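PDB 4XT0: protein LigF from Sphingobium sp. SYK-6, which cleaves beta-aryl ether bonds of lignin using glutathione, as a stereospecific beta-etherase of the glutathione S-transferase superfamily. Local coordinates for residues 20-25 against 196-201; 49-52 against 58-61; 73-78 against 97-102; 103-108 against 175-180; 107-112 against 167-172. All coordinates share one frame; numbering follows the deposited sequence.

Contact 1: residues 20-25 against 196-201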
# COMPACT_ATOMS: atom_id res chain seq x y z
N PRO A 20 0.44 -14.32 -6.03
CA PRO A 20 -0.72 -15.17 -6.39
C PRO A 20 -0.35 -16.57 -6.87
O PRO A 20 -1.18 -17.50 -6.80
CB PRO A 20 -1.41 -14.37 -7.52
CG PRO A 20 -0.30 -13.56 -8.15
CD PRO A 20 0.66 -13.23 -7.00
N LEU A 21 0.87 -16.75 -7.35
CA LEU A 21 1.31 -18.06 -7.80
C LEU A 21 1.35 -19.02 -6.61
O LEU A 21 0.81 -20.13 -6.67
CB LEU A 21 2.67 -17.96 -8.49
CG LEU A 21 3.15 -19.05 -9.46
CD1 LEU A 21 2.18 -19.21 -10.62
CD2 LEU A 21 4.56 -18.73 -9.97
N ALA A 22 1.99 -18.59 -5.52
CA ALA A 22 2.05 -19.40 -4.30
C ALA A 22 0.63 -19.64 -3.72
O ALA A 22 0.31 -20.73 -3.27
CB ALA A 22 2.95 -18.73 -3.25
N THR A 23 -0.20 -18.61 -3.74
CA THR A 23 -1.58 -18.73 -3.25
C THR A 23 -2.35 -19.81 -4.02
O THR A 23 -3.00 -20.65 -3.42
CB THR A 23 -2.30 -17.37 -3.35
OG1 THR A 23 -1.58 -16.41 -2.58
CG2 THR A 23 -3.76 -17.45 -2.82
N LEU A 24 -2.22 -19.82 -5.35
CA LEU A 24 -2.90 -20.80 -6.19
C LEU A 24 -2.46 -22.23 -5.86
O LEU A 24 -3.29 -23.14 -5.74
CB LEU A 24 -2.64 -20.49 -7.68
CG LEU A 24 -3.36 -19.24 -8.21
CD1 LEU A 24 -2.67 -18.70 -9.47
CD2 LEU A 24 -4.86 -19.54 -8.45
N TYR A 25 -1.15 -22.44 -5.72
CA TYR A 25 -0.64 -23.78 -5.40
C TYR A 25 -0.99 -24.18 -3.98
O TYR A 25 -1.25 -25.34 -3.71
CB TYR A 25 0.87 -23.85 -5.58
CG TYR A 25 1.33 -24.00 -7.01
CD1 TYR A 25 1.33 -25.24 -7.63
CD2 TYR A 25 1.77 -22.89 -7.73
CE1 TYR A 25 1.76 -25.38 -8.94
CE2 TYR A 25 2.19 -23.02 -9.04
CZ TYR A 25 2.18 -24.27 -9.64
OH TYR A 25 2.61 -24.41 -10.94
N ALA A 196 0.31 -13.00 4.78
CA ALA A 196 1.44 -12.20 5.29
C ALA A 196 2.77 -12.85 4.96
O ALA A 196 3.70 -12.18 4.48
CB ALA A 196 1.34 -11.98 6.80
N ASP A 197 2.88 -14.14 5.28
CA ASP A 197 4.12 -14.87 4.99
C ASP A 197 4.40 -14.91 3.49
O ASP A 197 5.52 -14.66 3.06
CB ASP A 197 4.07 -16.28 5.59
CG ASP A 197 3.79 -16.25 7.08
OD1 ASP A 197 4.73 -15.92 7.86
OD2 ASP A 197 2.64 -16.53 7.48
N ILE A 198 3.37 -15.21 2.70
CA ILE A 198 3.53 -15.33 1.25
C ILE A 198 4.00 -14.00 0.62
O ILE A 198 4.96 -13.97 -0.16
CB ILE A 198 2.19 -15.79 0.59
CG1 ILE A 198 1.95 -17.28 0.84
CG2 ILE A 198 2.18 -15.51 -0.90
CD1 ILE A 198 0.52 -17.73 0.46
N CYS A 199 3.36 -12.90 0.99
CA CYS A 199 3.69 -11.60 0.39
C CYS A 199 5.11 -11.17 0.77
O CYS A 199 5.83 -10.60 -0.05
CB CYS A 199 2.67 -10.53 0.81
SG CYS A 199 0.99 -10.78 0.12
N ASN A 200 5.51 -11.44 2.01
CA ASN A 200 6.85 -11.08 2.45
C ASN A 200 7.89 -12.03 1.87
O ASN A 200 9.01 -11.60 1.53
CB ASN A 200 6.93 -11.07 3.98
CG ASN A 200 6.43 -9.78 4.56
OD1 ASN A 200 7.18 -8.80 4.67
ND2 ASN A 200 5.15 -9.75 4.94
N PHE A 201 7.53 -13.31 1.76
CA PHE A 201 8.43 -14.32 1.18
C PHE A 201 8.70 -13.99 -0.28
O PHE A 201 9.80 -14.20 -0.77
CB PHE A 201 7.81 -15.73 1.31
CG PHE A 201 8.66 -16.84 0.73
CD1 PHE A 201 9.65 -17.44 1.50
CD2 PHE A 201 8.44 -17.31 -0.55
CE1 PHE A 201 10.43 -18.49 0.99
CE2 PHE A 201 9.22 -18.36 -1.08
CZ PHE A 201 10.20 -18.95 -0.30
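A22 and I198 mark the point where two helices come together, their CA atoms 7.0 Å apart. Residues 20-25 belong to helix 15-26, which kinks at P20, where the backbone nitrogen has no bond to the preceding turn; residues 196-201 run through the first turns of helix 195-204. Such a short backbone separation is possible because one helix offers the methyl of an alanine. I198 fills the interval with both of its branches. A chi1 of -75° puts CG1 beside the backbone N and CG2 anti to it; CG2 rests 4.1 Å from A22 CB, while CD1, at the end of the other branch, reaches T23 OG1 at 3.9 Å. The T23 and I198 side chains cross at about a right angle, and the threonine hydroxyl, although next to a methyl group, is hydrogen-bonded to K19 O within its own helix. On helix 195-204, N200 ND2 gives A196 O a nearly straight bond of 2.9 Å, approaching the carbonyl from the face opposite to that used by N200 N, which places the amide beside W105 and F110. One turn earlier D197 OD2 accepts from S194 N, and S194 OG pairs with A196 N. This Ser-x-x-Asp start is consistent with the N-capping box of glutathione S-transferases, and the buried contact itself is part of the interface between their thioredoxin-like domain and their all-helical domain.

Contact 2: residues 49-52 against 58-61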
# COMPACT_ATOMS: atom_id res chain seq x y z
N LYS A 49 -1.42 -6.21 -23.07
CA LYS A 49 -2.00 -4.95 -22.61
C LYS A 49 -3.52 -4.94 -22.81
O LYS A 49 -4.24 -4.16 -22.20
CB LYS A 49 -1.34 -3.76 -23.32
CG LYS A 49 0.09 -3.51 -22.85
CD LYS A 49 0.69 -2.20 -23.39
CE LYS A 49 0.96 -2.28 -24.89
NZ LYS A 49 1.70 -1.08 -25.37
N LYS A 50 -3.99 -5.85 -23.67
CA LYS A 50 -5.42 -6.10 -23.80
C LYS A 50 -5.97 -6.75 -22.51
O LYS A 50 -7.09 -6.46 -22.09
CB LYS A 50 -5.66 -6.98 -25.02
CG LYS A 50 -7.03 -7.61 -25.12
CD LYS A 50 -6.91 -8.97 -25.81
CE LYS A 50 -6.16 -9.96 -24.91
NZ LYS A 50 -5.08 -10.72 -25.61
N ILE A 51 -5.18 -7.62 -21.89
CA ILE A 51 -5.55 -8.25 -20.62
C ILE A 51 -5.38 -7.28 -19.44
O ILE A 51 -6.30 -7.10 -18.62
CB ILE A 51 -4.71 -9.52 -20.38
CG1 ILE A 51 -5.02 -10.55 -21.47
CG2 ILE A 51 -4.97 -10.10 -19.00
CD1 ILE A 51 -4.01 -11.66 -21.56
N ASN A 52 -4.23 -6.63 -19.37
CA ASN A 52 -3.97 -5.60 -18.37
C ASN A 52 -3.37 -4.35 -19.01
O ASN A 52 -2.19 -4.32 -19.34
CB ASN A 52 -3.03 -6.14 -17.28
CG ASN A 52 -2.65 -5.09 -16.26
OD1 ASN A 52 -3.30 -4.05 -16.15
ND2 ASN A 52 -1.59 -5.36 -15.51
N PRO A 58 1.59 -9.27 -11.85
CA PRO A 58 0.69 -10.32 -12.33
C PRO A 58 -0.71 -9.84 -12.67
O PRO A 58 -1.16 -8.76 -12.25
CB PRO A 58 0.64 -11.30 -11.15
CG PRO A 58 0.75 -10.39 -9.97
CD PRO A 58 1.80 -9.39 -10.40
N ALA A 59 -1.41 -10.66 -13.43
CA ALA A 59 -2.81 -10.41 -13.74
C ALA A 59 -3.54 -11.75 -13.68
O ALA A 59 -3.05 -12.74 -14.22
CB ALA A 59 -2.95 -9.73 -15.12
N LEU A 60 -4.67 -11.80 -12.98
CA LEU A 60 -5.47 -13.03 -12.92
C LEU A 60 -6.68 -12.91 -13.81
O LEU A 60 -7.42 -11.94 -13.73
CB LEU A 60 -5.94 -13.34 -11.50
CG LEU A 60 -6.79 -14.62 -11.38
CD1 LEU A 60 -5.86 -15.83 -11.26
CD2 LEU A 60 -7.76 -14.56 -10.19
N TRP A 61 -6.90 -13.93 -14.64
CA TRP A 61 -8.09 -14.00 -15.48
C TRP A 61 -9.01 -15.07 -14.90
O TRP A 61 -8.59 -16.22 -14.70
CB TRP A 61 -7.68 -14.34 -16.92
CG TRP A 61 -8.76 -14.29 -17.97
CD1 TRP A 61 -9.04 -13.25 -18.82
CD2 TRP A 61 -9.67 -15.35 -18.33
NE1 TRP A 61 -10.06 -13.59 -19.67
CE2 TRP A 61 -10.46 -14.87 -19.39
CE3 TRP A 61 -9.87 -16.65 -17.86
CZ2 TRP A 61 -11.46 -15.65 -19.99
CZ3 TRP A 61 -10.86 -17.42 -18.45
CH2 TRP A 61 -11.65 -16.92 -19.50
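N52 meets A59 through its first side-chain carbon: N52 CB lies 4.2 Å from A59 CB, and the corresponding CA atoms are 6.8 Å apart. From there CG turns anti to the backbone N (chi1 176°), which carries the amide past the alanine methyl and on to the loop joining the two segments. Both polar atoms at the tip are used there: OD1 accepts from R54 N and ND2 donates to Q56 O. I51, next before N52, adds a looser touch, CG2 to A59 CB at 4.4 Å, and its side chain also packs on Y9 and V66 of the sheet. A59 therefore presents one small methyl to two successive residues, and its backbone pairs with Y9 of strand 6-10. The next side chain along the strand, L60, points to the other side of the sheet, onto I73 and Y76 of helix 70-80. Directly before A59 stands P58, with a cis peptide bond and in touch with bound glutathione. A cis-proline leading into this strand is a hallmark of the thioredoxin fold, and in glutathione S-transferases it helps to form the glutathione site.

Contact 3: residues 73-78 against 97-102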
# COMPACT_ATOMS: atom_id res chain seq x y z
N ILE A 73 -5.12 -9.87 -5.76
CA ILE A 73 -5.40 -11.16 -6.35
C ILE A 73 -5.44 -12.25 -5.27
O ILE A 73 -6.30 -13.11 -5.30
CB ILE A 73 -4.35 -11.53 -7.44
CG1 ILE A 73 -4.36 -10.53 -8.60
CG2 ILE A 73 -4.63 -12.94 -7.96
CD1 ILE A 73 -3.09 -10.63 -9.51
N CYS A 74 -4.49 -12.22 -4.34
CA CYS A 74 -4.45 -13.24 -3.28
C CYS A 74 -5.71 -13.14 -2.42
O CYS A 74 -6.34 -14.15 -2.14
CB CYS A 74 -3.20 -13.10 -2.40
SG CYS A 74 -1.63 -13.23 -3.31
N GLU A 75 -6.08 -11.92 -2.03
CA GLU A 75 -7.31 -11.72 -1.24
C GLU A 75 -8.54 -12.15 -2.03
O GLU A 75 -9.45 -12.75 -1.48
CB GLU A 75 -7.44 -10.26 -0.76
CG GLU A 75 -6.38 -9.83 0.28
CD GLU A 75 -7.00 -9.41 1.61
OE1 GLU A 75 -8.02 -10.01 2.02
OE2 GLU A 75 -6.47 -8.48 2.25
N TYR A 76 -8.54 -11.85 -3.33
CA TYR A 76 -9.61 -12.29 -4.22
C TYR A 76 -9.75 -13.81 -4.22
O TYR A 76 -10.85 -14.34 -4.18
CB TYR A 76 -9.36 -11.79 -5.66
CG TYR A 76 -10.38 -12.30 -6.68
CD1 TYR A 76 -11.62 -11.70 -6.80
CD2 TYR A 76 -10.07 -13.37 -7.53
CE1 TYR A 76 -12.56 -12.15 -7.75
CE2 TYR A 76 -11.00 -13.84 -8.48
CZ TYR A 76 -12.24 -13.21 -8.59
OH TYR A 76 -13.17 -13.64 -9.51
N LEU A 77 -8.63 -14.53 -4.24
CA LEU A 77 -8.68 -15.99 -4.30
C LEU A 77 -9.23 -16.56 -2.99
O LEU A 77 -9.93 -17.58 -2.97
CB LEU A 77 -7.28 -16.56 -4.61
CG LEU A 77 -6.84 -16.30 -6.06
CD1 LEU A 77 -5.36 -16.63 -6.25
CD2 LEU A 77 -7.69 -17.10 -7.06
N GLU A 78 -8.91 -15.90 -1.88
CA GLU A 78 -9.47 -16.32 -0.59
C GLU A 78 -10.95 -15.93 -0.47
O GLU A 78 -11.74 -16.65 0.15
CB GLU A 78 -8.64 -15.71 0.56
CG GLU A 78 -7.43 -16.60 0.96
CD GLU A 78 -7.83 -17.93 1.58
OE1 GLU A 78 -8.90 -17.99 2.23
OE2 GLU A 78 -7.09 -18.94 1.44
N ALA A 97 -6.57 -8.62 10.46
CA ALA A 97 -6.10 -7.23 10.41
C ALA A 97 -4.58 -7.14 10.51
O ALA A 97 -3.92 -6.41 9.76
CB ALA A 97 -6.76 -6.40 11.53
N GLU A 98 -4.02 -7.88 11.46
CA GLU A 98 -2.57 -7.91 11.63
C GLU A 98 -1.88 -8.42 10.36
O GLU A 98 -0.84 -7.90 9.95
CB GLU A 98 -2.24 -8.79 12.84
CG GLU A 98 -0.80 -8.82 13.23
CD GLU A 98 -0.60 -9.53 14.55
OE1 GLU A 98 -1.49 -9.41 15.44
OE2 GLU A 98 0.44 -10.21 14.70
N MET A 99 -2.49 -9.43 9.73
CA MET A 99 -2.03 -9.95 8.44
C MET A 99 -1.94 -8.84 7.37
O MET A 99 -0.93 -8.74 6.66
CB MET A 99 -2.97 -11.07 7.97
CG MET A 99 -2.53 -11.82 6.70
SD MET A 99 -3.91 -12.57 5.75
CE MET A 99 -4.76 -11.11 5.18
N ARG A 100 -2.99 -8.02 7.26
CA ARG A 100 -3.03 -6.95 6.27
C ARG A 100 -2.01 -5.87 6.56
O ARG A 100 -1.53 -5.24 5.62
CB ARG A 100 -4.44 -6.31 6.18
CG ARG A 100 -5.50 -7.27 5.70
CD ARG A 100 -6.83 -6.57 5.28
NE ARG A 100 -7.62 -7.59 4.58
CZ ARG A 100 -8.76 -8.10 5.02
NH1 ARG A 100 -9.32 -7.65 6.14
NH2 ARG A 100 -9.36 -9.06 4.32
N VAL A 101 -1.70 -5.63 7.84
CA VAL A 101 -0.65 -4.68 8.17
C VAL A 101 0.66 -5.17 7.53
O VAL A 101 1.41 -4.38 6.95
CB VAL A 101 -0.47 -4.50 9.70
CG1 VAL A 101 0.76 -3.64 10.01
CG2 VAL A 101 -1.72 -3.84 10.30
N TRP A 102 0.92 -6.48 7.60
CA TRP A 102 2.11 -7.05 6.96
C TRP A 102 2.07 -6.97 5.44
O TRP A 102 3.09 -6.70 4.81
CB TRP A 102 2.31 -8.53 7.34
CG TRP A 102 2.96 -8.72 8.68
CD1 TRP A 102 2.37 -9.18 9.81
CD2 TRP A 102 4.32 -8.44 9.00
NE1 TRP A 102 3.28 -9.21 10.84
CE2 TRP A 102 4.48 -8.76 10.38
CE3 TRP A 102 5.42 -7.96 8.29
CZ2 TRP A 102 5.70 -8.61 11.04
CZ3 TRP A 102 6.64 -7.81 8.96
CH2 TRP A 102 6.76 -8.14 10.31
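E75 and R100 carry this contact almost alone, bridging helices whose nearest CA atoms are 9.9 Å apart. The tight part is a two-pronged salt bridge: R100 NE donates to E75 OE2 at 2.7 Å and R100 NH2 to E75 OE1 at 2.8 Å, both bonds at 174°. The guanidinium comes side-on, each carboxylate oxygen uses its syn lone pair, and the two planes lie 5° apart. An extended chain from CG to NE carries the arginine across, whereas the glutamate bends at chi2 (-119°) to present both oxygens. The loose part is M99, whose CE methyl approaches E75 OE2 no closer than 4.3 Å. Further partners flank the pair: E75 OE1 has a second salt bridge with R89, and R100 NH1 forms one with D79 of the second subunit. A methionine in place of R100 would probably cost E75 both bonds of this bridge, leaving R89 to answer its charge, and take a partner from D79 of the second subunit. Although the pair is buried, the opposite charges probably offset one another, which would help keep both groups ionised. The chemistry implies a charge network that joins helix 70-80 to helix 93-121 and extends across the dimer interface.

Contact 4: residues 103-108 against 175-180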
# COMPACT_ATOMS: atom_id res chain seq x y z
N THR A 103 0.91 -7.27 4.84
CA THR A 103 0.87 -7.34 3.39
C THR A 103 0.96 -5.94 2.79
O THR A 103 1.60 -5.73 1.77
CB THR A 103 -0.38 -8.10 2.86
OG1 THR A 103 -1.59 -7.45 3.26
CG2 THR A 103 -0.39 -9.57 3.34
N LYS A 104 0.33 -4.96 3.43
CA LYS A 104 0.39 -3.60 2.90
C LYS A 104 1.78 -3.01 3.15
O LYS A 104 2.24 -2.17 2.39
CB LYS A 104 -0.72 -2.73 3.49
CG LYS A 104 -0.44 -2.20 4.91
CD LYS A 104 -1.76 -1.72 5.55
CE LYS A 104 -2.39 -0.55 4.77
NZ LYS A 104 -1.56 0.72 4.95
N TRP A 105 2.46 -3.47 4.19
CA TRP A 105 3.82 -3.02 4.44
C TRP A 105 4.77 -3.52 3.34
O TRP A 105 5.71 -2.84 2.97
CB TRP A 105 4.30 -3.48 5.81
CG TRP A 105 5.70 -3.12 6.13
CD1 TRP A 105 6.17 -1.90 6.53
CD2 TRP A 105 6.82 -4.01 6.13
NE1 TRP A 105 7.53 -1.97 6.77
CE2 TRP A 105 7.95 -3.26 6.53
CE3 TRP A 105 6.98 -5.36 5.81
CZ2 TRP A 105 9.22 -3.82 6.62
CZ3 TRP A 105 8.25 -5.92 5.92
CH2 TRP A 105 9.35 -5.15 6.32
N VAL A 106 4.50 -4.71 2.81
CA VAL A 106 5.25 -5.16 1.64
C VAL A 106 5.01 -4.22 0.47
O VAL A 106 5.97 -3.76 -0.16
CB VAL A 106 4.88 -6.60 1.23
CG1 VAL A 106 5.55 -6.96 -0.11
CG2 VAL A 106 5.29 -7.56 2.30
N ASP A 107 3.73 -3.89 0.22
CA ASP A 107 3.36 -2.98 -0.88
C ASP A 107 3.86 -1.55 -0.73
O ASP A 107 4.07 -0.86 -1.73
CB ASP A 107 1.82 -2.93 -1.04
CG ASP A 107 1.26 -4.17 -1.73
OD1 ASP A 107 1.93 -4.74 -2.62
OD2 ASP A 107 0.14 -4.60 -1.38
N GLU A 108 4.03 -1.08 0.50
CA GLU A 108 4.33 0.34 0.72
C GLU A 108 5.77 0.62 1.11
O GLU A 108 6.18 1.77 1.15
CB GLU A 108 3.39 0.91 1.79
CG GLU A 108 1.91 0.79 1.39
CD GLU A 108 0.95 0.95 2.56
OE1 GLU A 108 1.33 1.61 3.55
OE2 GLU A 108 -0.20 0.42 2.47
N VAL A 175 14.59 -5.79 6.99
CA VAL A 175 15.09 -7.07 7.48
C VAL A 175 15.11 -7.13 9.01
O VAL A 175 14.79 -8.17 9.60
CB VAL A 175 16.50 -7.33 6.89
CG1 VAL A 175 17.30 -8.28 7.76
CG2 VAL A 175 16.37 -7.85 5.46
N ALA A 176 15.48 -6.02 9.66
CA ALA A 176 15.42 -5.94 11.12
C ALA A 176 13.98 -6.11 11.62
O ALA A 176 13.74 -6.76 12.64
CB ALA A 176 16.00 -4.60 11.61
N ARG A 177 13.02 -5.54 10.91
CA ARG A 177 11.63 -5.64 11.34
C ARG A 177 11.12 -7.08 11.28
O ARG A 177 10.40 -7.55 12.17
CB ARG A 177 10.73 -4.74 10.49
CG ARG A 177 9.26 -4.84 10.86
CD ARG A 177 9.04 -4.41 12.31
NE ARG A 177 7.66 -4.63 12.72
CZ ARG A 177 7.22 -5.74 13.29
NH1 ARG A 177 8.06 -6.74 13.53
NH2 ARG A 177 5.94 -5.86 13.61
N LEU A 178 11.51 -7.79 10.23
CA LEU A 178 11.12 -9.18 10.04
C LEU A 178 11.74 -10.04 11.12
O LEU A 178 11.07 -10.93 11.66
CB LEU A 178 11.54 -9.68 8.65
CG LEU A 178 10.70 -9.16 7.48
CD1 LEU A 178 11.40 -9.42 6.16
CD2 LEU A 178 9.31 -9.81 7.47
N GLU A 179 13.00 -9.77 11.44
CA GLU A 179 13.72 -10.55 12.43
C GLU A 179 13.13 -10.33 13.81
O GLU A 179 13.06 -11.26 14.61
CB GLU A 179 15.20 -10.18 12.44
CG GLU A 179 16.00 -11.00 13.43
CD GLU A 179 16.10 -12.44 13.00
OE1 GLU A 179 15.81 -12.72 11.82
OE2 GLU A 179 16.47 -13.29 13.84
N GLU A 180 12.73 -9.10 14.07
CA GLU A 180 12.06 -8.74 15.32
C GLU A 180 10.90 -9.69 15.64
O GLU A 180 10.67 -10.03 16.79
CB GLU A 180 11.57 -7.30 15.22
CG GLU A 180 10.84 -6.75 16.43
CD GLU A 180 10.43 -5.30 16.23
OE1 GLU A 180 11.13 -4.57 15.49
OE2 GLU A 180 9.41 -4.89 16.82
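Within residues 103-108, W105 alone meets residues 175-180, through R177 and L178, and the contact is apolar in its centre. With chi1 at 178°, CG of W105 lies opposite the main-chain nitrogen, a torsion that sends the six-membered ring out toward R177 and L178, which both approach from the same side, and lets it span backbones whose nearest CA atoms are 10.7 Å apart. L178 brings CD2 obliquely to W105 CZ3 at 4.3 Å. R177 contributes the aliphatic root of its side chain: its CB lies 4.3 Å from W105 CZ2, again obliquely, and its CG stands above one face of the indole, displaced to the rim.

The polar interactions lie around this centre and within each helix. The R177 guanidinium leads away from the tryptophan; its NH1 is hydrogen-bonded to T181, and E180 OE2 lies 3.9 Å above the guanidinium plane, displaced toward its rim. On the first helix, K104 NZ forms a salt bridge with E108 OE2 at 2.8 Å, the carboxylate using its syn lone pair, and a second with E69 of the other subunit. The backbone there widens into a pi-type turn at 106-108.

Aromatic neighbours complete the setting of W105, whose ring meets those of Y109 and F110 at small interplanar angles. Helix 93-121 is thus packed along one side against helix 161-182, with N200 of helix 195-204 touching W105, L226 of helix 224-235 backing L178, and the second subunit lying beyond K104.

Contact 5: residues 107-112 against 167-172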
# COMPACT_ATOMS: atom_id res chain seq x y z
N ASP A 107 3.73 -3.89 0.22
CA ASP A 107 3.36 -2.98 -0.88
C ASP A 107 3.86 -1.55 -0.73
O ASP A 107 4.07 -0.86 -1.73
CB ASP A 107 1.82 -2.93 -1.04
CG ASP A 107 1.26 -4.17 -1.73
OD1 ASP A 107 1.93 -4.74 -2.62
OD2 ASP A 107 0.14 -4.60 -1.38
N GLU A 108 4.03 -1.08 0.50
CA GLU A 108 4.33 0.34 0.72
C GLU A 108 5.77 0.62 1.11
O GLU A 108 6.18 1.77 1.15
CB GLU A 108 3.39 0.91 1.79
CG GLU A 108 1.91 0.79 1.39
CD GLU A 108 0.95 0.95 2.56
OE1 GLU A 108 1.33 1.61 3.55
OE2 GLU A 108 -0.20 0.42 2.47
N TYR A 109 6.53 -0.42 1.44
CA TYR A 109 7.90 -0.20 1.93
C TYR A 109 8.89 -1.27 1.45
O TYR A 109 9.85 -0.96 0.75
CB TYR A 109 7.88 -0.14 3.47
CG TYR A 109 9.14 0.40 4.12
CD1 TYR A 109 9.27 1.76 4.41
CD2 TYR A 109 10.20 -0.44 4.45
CE1 TYR A 109 10.44 2.26 5.03
CE2 TYR A 109 11.35 0.05 5.06
CZ TYR A 109 11.46 1.40 5.35
OH TYR A 109 12.60 1.88 5.95
N PHE A 110 8.65 -2.52 1.84
CA PHE A 110 9.64 -3.59 1.68
C PHE A 110 9.91 -3.93 0.22
O PHE A 110 11.06 -4.07 -0.19
CB PHE A 110 9.17 -4.85 2.46
CG PHE A 110 10.17 -6.00 2.47
CD1 PHE A 110 11.53 -5.77 2.30
CD2 PHE A 110 9.72 -7.30 2.64
CE1 PHE A 110 12.42 -6.83 2.29
CE2 PHE A 110 10.61 -8.37 2.65
CZ PHE A 110 11.97 -8.14 2.47
N CYS A 111 8.85 -4.09 -0.58
CA CYS A 111 9.05 -4.45 -1.98
C CYS A 111 9.88 -3.39 -2.70
O CYS A 111 10.77 -3.71 -3.47
CB CYS A 111 7.71 -4.63 -2.71
SG CYS A 111 7.93 -4.94 -4.49
N TRP A 112 9.60 -2.12 -2.43
CA TRP A 112 10.20 -1.06 -3.24
C TRP A 112 11.69 -0.82 -3.00
O TRP A 112 12.43 -0.50 -3.95
CB TRP A 112 9.40 0.24 -3.05
CG TRP A 112 7.96 0.09 -3.44
CD1 TRP A 112 6.87 0.55 -2.75
CD2 TRP A 112 7.43 -0.61 -4.59
NE1 TRP A 112 5.72 0.21 -3.41
CE2 TRP A 112 6.03 -0.51 -4.53
CE3 TRP A 112 8.02 -1.30 -5.66
CZ2 TRP A 112 5.20 -1.07 -5.51
CZ3 TRP A 112 7.19 -1.86 -6.63
CH2 TRP A 112 5.80 -1.74 -6.54
N GLU A 167 18.15 3.46 -0.35
CA GLU A 167 17.38 2.24 -0.59
C GLU A 167 17.95 1.07 0.20
O GLU A 167 17.19 0.27 0.77
CB GLU A 167 17.36 1.90 -2.08
CG GLU A 167 16.52 2.87 -2.92
CD GLU A 167 15.17 3.17 -2.31
OE1 GLU A 167 14.43 2.22 -2.00
OE2 GLU A 167 14.84 4.36 -2.14
N PHE A 168 19.28 0.98 0.22
CA PHE A 168 19.98 -0.02 1.01
C PHE A 168 19.64 0.10 2.50
O PHE A 168 19.40 -0.91 3.15
CB PHE A 168 21.51 0.07 0.81
CG PHE A 168 22.03 -0.87 -0.23
CD1 PHE A 168 21.92 -2.25 -0.05
CD2 PHE A 168 22.61 -0.39 -1.40
CE1 PHE A 168 22.38 -3.13 -1.02
CE2 PHE A 168 23.08 -1.28 -2.36
CZ PHE A 168 22.97 -2.65 -2.17
N ARG A 169 19.62 1.33 3.04
CA ARG A 169 19.26 1.51 4.45
C ARG A 169 17.86 0.98 4.76
O ARG A 169 17.63 0.40 5.82
CB ARG A 169 19.32 2.97 4.89
CG ARG A 169 19.17 3.07 6.42
CD ARG A 169 18.62 4.39 6.95
NE ARG A 169 17.17 4.42 6.96
CZ ARG A 169 16.46 5.23 6.19
NH1 ARG A 169 17.10 6.06 5.38
NH2 ARG A 169 15.14 5.22 6.22
N LYS A 170 16.92 1.22 3.85
CA LYS A 170 15.55 0.76 4.07
C LYS A 170 15.46 -0.77 4.03
O LYS A 170 14.65 -1.38 4.74
CB LYS A 170 14.61 1.40 3.05
CG LYS A 170 14.24 2.84 3.41
CD LYS A 170 14.39 3.76 2.22
CE LYS A 170 13.21 3.68 1.30
NZ LYS A 170 13.36 4.56 0.11
N VAL A 171 16.29 -1.40 3.20
CA VAL A 171 16.34 -2.86 3.19
C VAL A 171 16.76 -3.33 4.58
O VAL A 171 16.17 -4.26 5.13
CB VAL A 171 17.32 -3.41 2.11
CG1 VAL A 171 17.45 -4.92 2.23
CG2 VAL A 171 16.84 -3.05 0.71
N GLY A 172 17.76 -2.67 5.15
CA GLY A 172 18.21 -2.99 6.49
C GLY A 172 17.09 -2.85 7.50
O GLY A 172 16.87 -3.74 8.31
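E167, the first residue of the second segment to approach, sets OE1 3.9 Å from W112 O, a loose meeting of two acceptors. Its other oxygen, OE2, takes a 2.7 Å salt bridge from K170 NZ one turn on, the nitrogen lying on the syn side but 33° out of the carboxylate plane. Next comes R169, with NH2 4.2 Å from Y109 OH; the two are linked through E147 of the second subunit, which forms a salt bridge with R169 and a hydrogen bond with Y109. R169 NH1 forms a salt bridge with E166. These helices, 93-121 and 161-182, belong to the all-helical C-terminal domain of the glutathione S-transferase fold, and the short segments cross at -110° with their axes 9.4 Å apart. K170 then supplies most of the contact from its side of the helix pair: CG sits 3.2 Å from Y109 OH, and K170 O lies 3.6 Å from Y109 CE2. The phenol reaches this position from a pi-type turn at 107-110, its ring anti to the backbone N (chi1 -166°). A serine in place of Y109 would probably uncover the K170 stem and deprive E147 of the second subunit of a hydroxyl partner. V171 packs on C113 and F214.

How the contacts relate
From the N terminus, contact 1 opens first, at 20-25, and is the last to close, at 196-201, so its long loop encloses the other four. Contact 2 closes within a few residues inside the thioredoxin-like domain and touches contact 1 through P20 and P58. Contact 3 follows in series, leading from the last helix of that domain into helix 93-121. Contacts 4 and 5 then start from this same helix, overlap at D107 and E108, and both end on helix 161-182, contact 5 closing within the span of contact 4. None of the loops cross. Contacts 1 and 3 join the two domains, contacts 4 and 5 bind the helical one, and contacts 3 to 5 also touch the second subunit.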